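Side-chain contacts in heme utilization carrier protein (Escherichia coli O157:H7, PDB 6U9J), which probably binds heme in the cytosol and carries it, apparently in connection with anaerobic heme degradation: residues 42-47 with 96-101; 73-78 with 84-89; 134-137 with 141-144. All blocks are in the same frame, centred on the assembly; numbering follows the deposited sequence.

Contact 1. Residues 42-47 with 96-101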
loop_
_atom_site.group_PDB
_atom_site.type_symbol
_atom_site.label_atom_id
_atom_site.label_comp_id
_atom_site.label_asym_id
_atom_site.label_seq_id
_atom_site.Cartn_x
_atom_site.Cartn_y
_atom_site.Cartn_z
ATOM N N ASP A 42 -13.452 8.135 -15.319
ATOM C CA ASP A 42 -13.014 9.422 -15.856
ATOM C C ASP A 42 -13.252 10.583 -14.897
ATOM O O ASP A 42 -12.806 11.701 -15.175
ATOM C CB ASP A 42 -13.709 9.716 -17.187
ATOM C CG ASP A 42 -15.206 9.913 -17.037
ATOM O OD1 ASP A 42 -15.837 9.169 -16.265
ATOM O OD2 ASP A 42 -15.755 10.829 -17.688
ATOM N N LYS A 43 -13.945 10.361 -13.785
ATOM C CA LYS A 43 -14.071 11.373 -12.749
ATOM C C LYS A 43 -12.896 11.359 -11.782
ATOM O O LYS A 43 -12.928 12.081 -10.785
ATOM C CB LYS A 43 -15.376 11.179 -11.970
ATOM C CG LYS A 43 -16.621 11.344 -12.813
ATOM C CD LYS A 43 -16.707 12.748 -13.389
ATOM C CE LYS A 43 -18.161 13.133 -13.655
ATOM N NZ LYS A 43 -18.271 14.288 -14.587
ATOM N N PHE A 44 -11.857 10.568 -12.070
ATOM C CA PHE A 44 -10.723 10.457 -11.160
ATOM C C PHE A 44 -10.150 11.815 -10.773
ATOM O O PHE A 44 -9.953 12.102 -9.585
ATOM C CB PHE A 44 -9.637 9.578 -11.791
ATOM C CG PHE A 44 -8.432 9.389 -10.911
ATOM C CD1 PHE A 44 -7.358 10.273 -10.975
ATOM C CD2 PHE A 44 -8.376 8.332 -10.018
ATOM C CE1 PHE A 44 -6.267 10.110 -10.149
ATOM C CE2 PHE A 44 -7.278 8.163 -9.196
ATOM C CZ PHE A 44 -6.227 9.051 -9.268
ATOM N N ASP A 45 -9.798 12.648 -11.762
ATOM C CA ASP A 45 -9.175 13.920 -11.421
ATOM C C ASP A 45 -10.092 14.781 -10.566
ATOM O O ASP A 45 -9.636 15.425 -9.615
ATOM C CB ASP A 45 -8.782 14.683 -12.690
ATOM C CG ASP A 45 -7.562 14.110 -13.374
ATOM O OD1 ASP A 45 -6.721 13.477 -12.708
ATOM O OD2 ASP A 45 -7.431 14.329 -14.597
ATOM N N THR A 46 -11.383 14.838 -10.910
ATOM C CA THR A 46 -12.325 15.632 -10.125
ATOM C C THR A 46 -12.378 15.151 -8.677
ATOM O O THR A 46 -12.329 15.960 -7.743
ATOM C CB THR A 46 -13.714 15.568 -10.767
ATOM O OG1 THR A 46 -13.677 16.206 -12.051
ATOM C CG2 THR A 46 -14.753 16.256 -9.899
ATOM N N VAL A 47 -12.444 13.836 -8.478
ATOM C CA VAL A 47 -12.527 13.288 -7.125
ATOM C C VAL A 47 -11.213 13.509 -6.389
ATOM O O VAL A 47 -11.185 14.012 -5.258
ATOM C CB VAL A 47 -12.890 11.793 -7.174
ATOM C CG1 VAL A 47 -12.747 11.157 -5.787
ATOM C CG2 VAL A 47 -14.304 11.604 -7.739
ATOM N N ILE A 96 -0.293 5.742 -9.233
ATOM C CA ILE A 96 -1.535 5.006 -9.439
ATOM C C ILE A 96 -1.739 4.836 -10.939
ATOM O O ILE A 96 -1.605 5.797 -11.696
ATOM C CB ILE A 96 -2.752 5.725 -8.825
ATOM C CG1 ILE A 96 -2.592 5.850 -7.308
ATOM C CG2 ILE A 96 -4.040 4.961 -9.148
ATOM C CD1 ILE A 96 -3.516 6.886 -6.702
ATOM N N LYS A 97 -2.070 3.615 -11.352
ATOM C CA LYS A 97 -2.447 3.398 -12.755
ATOM C C LYS A 97 -3.901 3.847 -12.893
ATOM O O LYS A 97 -4.841 3.049 -12.947
ATOM C CB LYS A 97 -2.249 1.943 -13.158
ATOM C CG LYS A 97 -0.796 1.509 -13.171
ATOM C CD LYS A 97 -0.649 0.039 -13.525
ATOM C CE LYS A 97 0.800 -0.396 -13.359
ATOM N NZ LYS A 97 0.951 -1.878 -13.445
ATOM N N ALA A 98 -4.085 5.168 -12.945
ATOM C CA ALA A 98 -5.428 5.738 -12.872
ATOM C C ALA A 98 -6.281 5.416 -14.090
ATOM O O ALA A 98 -7.509 5.430 -13.989
ATOM C CB ALA A 98 -5.352 7.252 -12.689
ATOM N N GLU A 99 -5.678 5.143 -15.251
ATOM C CA GLU A 99 -6.514 4.721 -16.366
ATOM C C GLU A 99 -7.024 3.303 -16.218
ATOM O O GLU A 99 -7.898 2.889 -16.995
ATOM C CB GLU A 99 -5.739 4.838 -17.680
ATOM C CG GLU A 99 -5.001 6.143 -17.807
ATOM C CD GLU A 99 -5.912 7.343 -17.693
ATOM O OE1 GLU A 99 -5.480 8.356 -17.103
ATOM O OE2 GLU A 99 -7.050 7.282 -18.209
ATOM N N ASN A 100 -6.512 2.547 -15.249
ATOM C CA ASN A 100 -7.092 1.266 -14.907
ATOM C C ASN A 100 -8.232 1.411 -13.903
ATOM O O ASN A 100 -8.874 0.413 -13.574
ATOM C CB ASN A 100 -6.018 0.330 -14.347
ATOM C CG ASN A 100 -5.317 -0.473 -15.432
ATOM O OD1 ASN A 100 -5.836 -0.625 -16.531
ATOM N ND2 ASN A 100 -4.158 -1.021 -15.104
ATOM N N CYS A 101 -8.505 2.634 -13.445
ATOM C CA CYS A 101 -9.655 2.891 -12.583
ATOM C C CYS A 101 -10.876 3.075 -13.472
ATOM O O CYS A 101 -10.989 4.085 -14.178
ATOM C CB CYS A 101 -9.417 4.129 -11.732
ATOM S SG CYS A 101 -10.858 4.495 -10.685
#
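The phenyl ring of Phe44 has the methyl of Ala98 on one face and the Ile96 side chain at its edge. Ala98 CB stands almost exactly above the ring centre, 3.8 Å from the centroid and only 6° off the ring normal, so the CH-pi contact is shared evenly by all six carbons; the shortest approach, Phe44 CE1 to Ala98 CB, is 3.9 Å. At the rim the contact is looser: in the conformer described, Ile96 CD1, the end of the longer isoleucine branch, lies near the ring plane, 4.3 Å from Phe44 CZ. The carboxylate atom Asp45 OD1 also lies at the ring edge and in its plane, and is itself hydrogen-bonded to His79 NE2.

Two torsions set the ring in this pose. With CG anti to the backbone N (chi1 -179°), the side chain reaches straight out from the first turn of helix 44-51, and the second torsion turns its face to the methyl. The segment 96-101 meets it where strand 92-96 gives way to a short 3-10 turn: Lys97 is the centre of an inverse gamma turn, and Cys101 N closes the following turn on Ala98 O at 3.0 Å. The contact thus joins a helix to the end of strand 92-96, at the border of the chain's three-stranded antiparallel sheet, which continues into the second subunit. Two aromatic residues also meet the Phe44 ring: Phe84 edge-to-face and Trp48 with its plane about 20° from it. Beyond the apolar cluster the loop faces the second subunit: Lys97 NZ and Asn100 ND2 are hydrogen-bonded to Ala64 O and Asp65 OD1 of that subunit, and Ile96 pairs with one of its strands in an antiparallel ladder.

Contact 2. Residues 73-78 with 84-89; sequences ELPSGF and FNLRGK
Gly77 and Leu86 face each other in the beta hairpin of strands 77-80 and 83-86 as an antiparallel non-hydrogen-bonded pair, their CA atoms 4.1 Å apart. The next pair, Phe78 with Asn85, is the hydrogen-bonded kind: Phe78 N donates to Asn85 O and Asn85 N to Phe78 O, and a further backbone bond from Arg87 N to Ser76 O (2.7 Å) extends the pairing.

The buried flank is tight. The CE1 and CZ atoms of Phe84 meet the Gly77 backbone, CE1 coming within 3.3 Å of Gly77 C and CZ lying near Gly77 CA. Further along, Pro75 CG packs on Leu86 CD1 at 3.9 Å, and Trp48 NE1 of helix 44-51 is hydrogen-bonded to Pro75 O, tying this flank to the helix.

The solvent flank is layered more loosely. Here Phe78, with CG lodged between its backbone N and carbonyl carbon (chi1 59°), swings its ring back over Asn85, whose CB sits above one face 3.8 Å from the centroid and toward the rim. The guanidinium of Arg87 takes Phe78 CD1 over one of its own faces, though the two planes are inclined by 42° and do not stack. Its chain runs extended from CG to NE alongside Ser76, and a water bridges the two backbones, donating to Arg87 O and accepting from Ser76 N. At the tip of the arginine, NH2 donates to Ser76 OG at 2.9 Å, with the hydroxyl oxygen only 12° out of the guanidinium plane.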
loop_
_atom_site.group_PDB
_atom_site.type_symbol
_atom_site.label_atom_id
_atom_site.label_comp_id
_atom_site.label_asym_id
_atom_site.label_seq_id
_atom_site.Cartn_x
_atom_site.Cartn_y
_atom_site.Cartn_z
ATOM N N GLU A 73 -2.913 14.701 4.744
ATOM C CA GLU A 73 -3.488 15.326 3.568
ATOM C C GLU A 73 -3.170 14.499 2.329
ATOM O O GLU A 73 -2.058 13.985 2.177
ATOM C CB GLU A 73 -2.955 16.748 3.419
ATOM C CG GLU A 73 -3.403 17.660 4.550
ATOM C CD GLU A 73 -3.092 19.124 4.290
ATOM O OE1 GLU A 73 -2.115 19.410 3.563
ATOM O OE2 GLU A 73 -3.821 19.985 4.828
ATOM N N LEU A 74 -4.159 14.362 1.444
ATOM C CA LEU A 74 -3.945 13.631 0.203
ATOM C C LEU A 74 -2.997 14.418 -0.695
ATOM O O LEU A 74 -3.252 15.596 -0.969
ATOM C CB LEU A 74 -5.281 13.398 -0.509
ATOM C CG LEU A 74 -5.268 12.301 -1.573
ATOM C CD1 LEU A 74 -5.096 10.936 -0.916
ATOM C CD2 LEU A 74 -6.515 12.345 -2.455
ATOM N N PRO A 75 -1.891 13.824 -1.159
ATOM C CA PRO A 75 -0.980 14.558 -2.045
ATOM C C PRO A 75 -1.606 14.803 -3.408
ATOM O O PRO A 75 -2.368 13.979 -3.921
ATOM C CB PRO A 75 0.243 13.639 -2.149
ATOM C CG PRO A 75 -0.238 12.287 -1.790
ATOM C CD PRO A 75 -1.423 12.461 -0.865
ATOM N N SER A 76 -1.282 15.957 -3.988
ATOM C CA SER A 76 -1.625 16.210 -5.373
ATOM C C SER A 76 -0.790 15.313 -6.287
ATOM O O SER A 76 0.201 14.699 -5.871
ATOM C CB SER A 76 -1.383 17.676 -5.724
ATOM O OG SER A 76 0.003 17.939 -5.862
ATOM N N GLY A 77 -1.200 15.232 -7.550
ATOM C CA GLY A 77 -0.457 14.420 -8.490
ATOM C C GLY A 77 -0.555 14.953 -9.902
ATOM O O GLY A 77 -1.308 15.887 -10.190
ATOM N N PHE A 78 0.217 14.331 -10.787
ATOM C CA PHE A 78 0.225 14.689 -12.200
ATOM C C PHE A 78 0.267 13.419 -13.035
ATOM O O PHE A 78 0.856 12.412 -12.630
ATOM C CB PHE A 78 1.426 15.598 -12.549
ATOM C CG PHE A 78 2.768 14.984 -12.240
ATOM C CD1 PHE A 78 3.302 15.052 -10.956
ATOM C CD2 PHE A 78 3.489 14.332 -13.230
ATOM C CE1 PHE A 78 4.527 14.476 -10.666
ATOM C CE2 PHE A 78 4.732 13.757 -12.956
ATOM C CZ PHE A 78 5.254 13.837 -11.676
ATOM N N PHE A 84 -0.536 8.145 -12.710
ATOM C CA PHE A 84 -0.792 9.330 -11.908
ATOM C C PHE A 84 0.250 9.359 -10.793
ATOM O O PHE A 84 0.262 8.485 -9.918
ATOM C CB PHE A 84 -2.215 9.309 -11.364
ATOM C CG PHE A 84 -2.599 10.547 -10.638
ATOM C CD1 PHE A 84 -2.730 11.755 -11.297
ATOM C CD2 PHE A 84 -2.876 10.499 -9.269
ATOM C CE1 PHE A 84 -3.106 12.902 -10.611
ATOM C CE2 PHE A 84 -3.251 11.638 -8.583
ATOM C CZ PHE A 84 -3.381 12.836 -9.240
ATOM N N ASN A 85 1.140 10.339 -10.842
ATOM C CA ASN A 85 2.325 10.369 -10.001
ATOM C C ASN A 85 2.106 11.355 -8.872
ATOM O O ASN A 85 1.855 12.537 -9.116
ATOM C CB ASN A 85 3.537 10.757 -10.845
ATOM C CG ASN A 85 3.723 9.829 -12.003
ATOM O OD1 ASN A 85 3.651 10.241 -13.161
ATOM N ND2 ASN A 85 3.960 8.561 -11.710
ATOM N N LEU A 86 2.175 10.864 -7.639
ATOM C CA LEU A 86 1.900 11.706 -6.492
ATOM C C LEU A 86 3.093 12.593 -6.181
ATOM O O LEU A 86 4.248 12.165 -6.287
ATOM C CB LEU A 86 1.557 10.845 -5.274
ATOM C CG LEU A 86 0.332 9.949 -5.455
ATOM C CD1 LEU A 86 -0.040 9.235 -4.130
ATOM C CD2 LEU A 86 -0.842 10.744 -5.986
ATOM N N ARG A 87 2.807 13.843 -5.803
ATOM C CA ARG A 87 3.826 14.740 -5.258
ATOM C C ARG A 87 3.770 14.617 -3.744
ATOM O O ARG A 87 3.177 15.420 -3.030
ATOM C CB ARG A 87 3.598 16.184 -5.695
ATOM C CG ARG A 87 3.286 16.418 -7.156
ATOM C CD ARG A 87 3.170 17.927 -7.390
ATOM N NE ARG A 87 2.987 18.270 -8.796
ATOM C CZ ARG A 87 1.801 18.345 -9.386
ATOM N NH1 ARG A 87 1.715 18.660 -10.671
ATOM N NH2 ARG A 87 0.697 18.087 -8.689
ATOM N N GLY A 88 4.400 13.542 -3.244
ATOM C CA GLY A 88 4.340 13.243 -1.831
ATOM C C GLY A 88 5.038 14.306 -1.012
ATOM O O GLY A 88 6.259 14.487 -1.133
ATOM N N LYS A 89 4.283 15.011 -0.172
ATOM C CA LYS A 89 4.829 16.096 0.634
ATOM C C LYS A 89 5.198 15.629 2.038
ATOM O O LYS A 89 6.376 15.638 2.408
ATOM C CB LYS A 89 3.825 17.257 0.690
ATOM C CG LYS A 89 4.465 18.634 0.588
ATOM C CD LYS A 89 3.463 19.733 0.901
ATOM C CE LYS A 89 3.296 19.920 2.402
ATOM N NZ LYS A 89 2.199 20.875 2.731
HETATM O O HOH W 1 1.071 17.334 -2.793
#

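Contact 3. Residues 134-137 with 141-144; sequences LGRD and QLLS. With PO4 (phosphate ion), chain E.
The loop between strand 128-133 and helix 144-157 doubles back on itself, and segments 134-137 and 141-144 form its neck, joined by a single backbone bridge between Arg136 and Leu142. Two backbone bonds close the neck, from Asp137 N to Gln141 O (2.8 Å) and from Leu143 N, the N-cap residue of the helix, to Gly135 O (3.2 Å). The first runs nearly along the C=O axis; the second is more oblique. Gln141 O also receives a CA-H...O contact from Arg136 CA.

Arg136 and Leu142 carry the apolar part. Leu142 CD2 is centred over one face of the guanidinium, 3.7 Å from Arg136 CZ, and the same methyl reaches back to Leu134 CB. The arginine chain is extended from CG to NE, which lays its flat end across the leucine, and the polar rim is held elsewhere, with NH1 donating to Asp115 O and NH2 to Arg140 O. Leu143 CD2 rests against Asp137 CB.

A phosphate ion, probably from the crystallisation liquor, lies by the backbone of Gly135 and Arg136. Arg136 N makes weak bonds to its O3 and O4, and the ion is also hydrogen-bonded to Ser71 OG.

At the far end, the carboxylate of Asp137 and the Gln141 side chain run side by side. Water joins Asp137 OD2 to Leu142 O, donating to both, whereas Gln141 N reaches Asp137 OD1 at 2.9 Å from above the carboxylate plane, 46° out of it.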
loop_
_atom_site.group_PDB
_atom_site.type_symbol
_atom_site.label_atom_id
_atom_site.label_comp_id
_atom_site.label_asym_id
_atom_site.label_seq_id
_atom_site.Cartn_x
_atom_site.Cartn_y
_atom_site.Cartn_z
ATOM N N LEU A 134 -12.801 9.053 5.446
ATOM C CA LEU A 134 -12.781 10.354 6.098
ATOM C C LEU A 134 -12.116 10.266 7.463
ATOM O O LEU A 134 -12.120 9.217 8.113
ATOM C CB LEU A 134 -14.191 10.898 6.269
ATOM C CG LEU A 134 -14.870 11.450 5.033
ATOM C CD1 LEU A 134 -16.069 12.297 5.447
ATOM C CD2 LEU A 134 -13.909 12.270 4.198
ATOM N N GLY A 135 -11.548 11.400 7.899
ATOM C CA GLY A 135 -10.850 11.462 9.170
ATOM C C GLY A 135 -11.777 11.536 10.373
ATOM O O GLY A 135 -12.987 11.727 10.273
ATOM N N ARG A 136 -11.176 11.382 11.548
ATOM C CA ARG A 136 -11.930 11.295 12.790
ATOM C C ARG A 136 -11.293 12.176 13.852
ATOM O O ARG A 136 -10.144 12.613 13.723
ATOM C CB ARG A 136 -12.017 9.848 13.288
ATOM C CG ARG A 136 -12.852 8.955 12.379
ATOM C CD ARG A 136 -12.996 7.547 12.914
ATOM N NE ARG A 136 -13.670 6.701 11.937
ATOM C CZ ARG A 136 -14.981 6.481 11.911
ATOM N NH1 ARG A 136 -15.501 5.708 10.964
ATOM N NH2 ARG A 136 -15.775 7.040 12.822
ATOM N N ASP A 137 -12.074 12.451 14.899
ATOM C CA ASP A 137 -11.586 13.196 16.047
ATOM C C ASP A 137 -11.112 12.226 17.128
ATOM O O ASP A 137 -11.116 11.005 16.952
ATOM C CB ASP A 137 -12.655 14.168 16.564
ATOM C CG ASP A 137 -13.902 13.477 17.142
ATOM O OD1 ASP A 137 -13.882 12.276 17.495
ATOM O OD2 ASP A 137 -14.939 14.165 17.258
ATOM N N GLN A 141 -15.191 9.968 16.290
ATOM C CA GLN A 141 -16.311 10.441 15.499
ATOM C C GLN A 141 -15.784 11.092 14.227
ATOM O O GLN A 141 -14.705 11.690 14.207
ATOM C CB GLN A 141 -17.140 11.457 16.280
ATOM C CG GLN A 141 -17.706 10.944 17.604
ATOM C CD GLN A 141 -18.829 9.949 17.425
ATOM O OE1 GLN A 141 -19.448 9.869 16.369
ATOM N NE2 GLN A 141 -19.118 9.195 18.480
ATOM N N LEU A 142 -16.570 10.990 13.167
ATOM C CA LEU A 142 -16.190 11.653 11.921
ATOM C C LEU A 142 -16.103 13.161 12.125
ATOM O O LEU A 142 -16.763 13.736 12.998
ATOM C CB LEU A 142 -17.190 11.327 10.822
ATOM C CG LEU A 142 -17.260 9.859 10.413
ATOM C CD1 LEU A 142 -18.370 9.635 9.408
ATOM C CD2 LEU A 142 -15.909 9.392 9.838
ATOM N N LEU A 143 -15.261 13.805 11.308
ATOM C CA LEU A 143 -15.174 15.262 11.299
ATOM C C LEU A 143 -16.309 15.792 10.430
ATOM O O LEU A 143 -16.331 15.550 9.218
ATOM C CB LEU A 143 -13.810 15.705 10.775
ATOM C CG LEU A 143 -12.650 15.217 11.643
ATOM C CD1 LEU A 143 -11.323 15.538 10.960
ATOM C CD2 LEU A 143 -12.720 15.845 13.022
ATOM N N SER A 144 -17.262 16.510 11.038
ATOM C CA SER A 144 -18.472 16.894 10.312
ATOM C C SER A 144 -18.180 17.834 9.158
ATOM O O SER A 144 -18.895 17.818 8.151
ATOM C CB SER A 144 -19.476 17.528 11.270
ATOM O OG SER A 144 -19.970 16.535 12.136
HETATM P P PO4 E . -7.513 10.567 10.869
HETATM O O1 PO4 E . -7.167 10.580 9.390
HETATM O O2 PO4 E . -6.324 10.073 11.662
HETATM O O3 PO4 E . -7.879 11.965 11.319
HETATM O O4 PO4 E . -8.684 9.647 11.128
HETATM O O HOH W 2 -16.199 15.258 15.240
#

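Overall arrangement
Contacts 1 and 2 form one continuous region. The hairpin of contact 2 lies, in sequence, between the two segments of contact 1, and Phe84 of contact 2 joins them, its backbone N probably hydrogen-bonded to Ile96 O. The touching residues of contact 1 are all buried and apolar, with no hydrogen bond between its segments; contact 2 combines a buried flank with a solvent-facing one and relies on strand pairing. Contact 3 stands apart, on the opposite side of the chain centre from contact 1, with about 10 Å between nearest atoms. Partly buried, it shares contact 2's mixture of backbone bonds, guanidinium packing and bridging water, but closes a loop between sheet and C-terminal helix.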